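Local coordinates for Lmo0135 protein (Listeria monocytogenes EGD-e, PDB 5ISU) that probably serves as the extracellular substrate-binding component of an ABC transporter, possibly for peptides, at residues Ala291-Gly294 with Tyr298-Pro301. Sequence-based numbering, arbitrary orientation.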
loop_
_atom_site.group_PDB
_atom_site.type_symbol
_atom_site.label_atom_id
_atom_site.label_comp_id
_atom_site.label_asym_id
_atom_site.label_seq_id
_atom_site.Cartn_x
_atom_site.Cartn_y
_atom_site.Cartn_z
ATOM N N ALA A 291 -14.655 -3.634 -18.286
ATOM C CA ALA A 291 -14.450 -2.385 -19.019
ATOM C C ALA A 291 -13.173 -1.645 -18.619
ATOM O O ALA A 291 -12.523 -1.040 -19.472
ATOM C CB ALA A 291 -15.664 -1.470 -18.872
ATOM N N ALA A 292 -12.816 -1.696 -17.334
ATOM C CA ALA A 292 -11.629 -0.994 -16.829
ATOM C C ALA A 292 -10.327 -1.632 -17.302
ATOM O O ALA A 292 -9.527 -1.013 -18.008
ATOM C CB ALA A 292 -11.663 -0.935 -15.314
ATOM N N TYR A 293 -10.121 -2.869 -16.873
ATOM C CA TYR A 293 -8.961 -3.663 -17.233
ATOM C C TYR A 293 -9.563 -4.528 -18.365
ATOM O O TYR A 293 -10.755 -4.409 -18.644
ATOM C CB TYR A 293 -8.463 -4.433 -15.992
ATOM C CG TYR A 293 -8.520 -3.580 -14.702
ATOM C CD1 TYR A 293 -7.528 -2.636 -14.386
ATOM C CD2 TYR A 293 -9.590 -3.697 -13.825
ATOM C CE1 TYR A 293 -7.611 -1.844 -13.222
ATOM C CE2 TYR A 293 -9.680 -2.923 -12.664
ATOM C CZ TYR A 293 -8.695 -1.992 -12.358
ATOM O OH TYR A 293 -8.831 -1.215 -11.188
ATOM N N GLY A 294 -8.785 -5.359 -19.041
ATOM C CA GLY A 294 -9.345 -6.133 -20.165
ATOM C C GLY A 294 -10.206 -7.336 -19.812
ATOM O O GLY A 294 -11.227 -7.602 -20.444
ATOM N N TYR A 298 -7.014 -9.354 -13.854
ATOM C CA TYR A 298 -6.372 -8.190 -13.239
ATOM C C TYR A 298 -7.080 -7.582 -12.041
ATOM O O TYR A 298 -6.549 -6.668 -11.399
ATOM C CB TYR A 298 -6.139 -7.145 -14.319
ATOM C CG TYR A 298 -5.447 -7.746 -15.532
ATOM C CD1 TYR A 298 -4.155 -8.262 -15.438
ATOM C CD2 TYR A 298 -6.085 -7.797 -16.775
ATOM C CE1 TYR A 298 -3.521 -8.819 -16.546
ATOM C CE2 TYR A 298 -5.460 -8.349 -17.887
ATOM C CZ TYR A 298 -4.183 -8.857 -17.772
ATOM O OH TYR A 298 -3.571 -9.406 -18.880
ATOM N N ALA A 299 -8.270 -8.083 -11.739
ATOM C CA ALA A 299 -9.033 -7.609 -10.598
ATOM C C ALA A 299 -10.175 -8.569 -10.299
ATOM O O ALA A 299 -10.680 -9.227 -11.203
ATOM C CB ALA A 299 -9.575 -6.206 -10.851
ATOM N N LYS A 300 -10.525 -8.689 -9.022
ATOM C CA LYS A 300 -11.655 -9.504 -8.613
ATOM C C LYS A 300 -12.665 -8.565 -7.911
ATOM O O LYS A 300 -12.258 -7.607 -7.251
ATOM C CB LYS A 300 -11.232 -10.666 -7.711
ATOM C CG LYS A 300 -10.697 -10.261 -6.336
ATOM C CD LYS A 300 -10.151 -11.452 -5.540
ATOM C CE LYS A 300 -11.254 -12.412 -5.127
ATOM N NZ LYS A 300 -10.726 -13.554 -4.331
ATOM N N PRO A 301 -13.979 -8.831 -8.072
ATOM C CA PRO A 301 -15.014 -8.014 -7.455
ATOM C C PRO A 301 -14.836 -7.816 -5.952
ATOM O O PRO A 301 -14.626 -8.771 -5.234
ATOM C CB PRO A 301 -16.292 -8.816 -7.706
ATOM C CG PRO A 301 -15.989 -9.667 -8.898
ATOM C CD PRO A 301 -14.545 -9.995 -8.792
#
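Tyr293 lays one side of its ring along the methyl of Ala299 and meets Tyr298 through its CB. The ring touches Ala299 with the CD2-CE2 side; CE2 comes to 3.8 Å from Ala299 CB, and the methyl approaches at a slant to the ring plane. Nearer the backbone, Tyr293 CB rests 3.9 Å from Tyr298 CB, the closest approach between these two tyrosines. In each of them CG lies anti to the carbonyl carbon, yet the rings point nearly opposite ways from their neighbouring CB atoms: that of Tyr293 (chi1 -40°) runs across the strand direction, while that of Tyr298 (chi1 -50°) heads back toward the turn, where its CD2 lies 4.3 Å from Gly294 N. The tyrosines therefore meet at their bases without stacking. On the helix side, Ala292 CB sits 3.7 Å above the Tyr293 ring plane, displaced toward the rim, so the ring is flanked by methyl groups from both segments. The link between the segments is apolar and small, burying 152 Å² in all. Polar bonds to other parts of the chain hold the tyrosine ends, both weak: Tyr293 OH with Asp468, and Tyr298 OH with Arg239. Backbone hydrogen bonds of Tyr298 with Asn469 and of Lys300 with Tyr467 tie 298-301 to strand 462-475, and Lys300 reaches Glu308 in a salt bridge. Tyr293 is the first residue to leave helical geometry after helix 285-292, and within a few residues the chain enters strand 299-301, which pairs antiparallel with 462-475. The arrangement is a local helix-turn-strand packing, in which a tyrosine at the helix exit packs against the mixed sheet, reaching strands 299-301, 462-475 and 248-263, in this family 5 solute-binding protein.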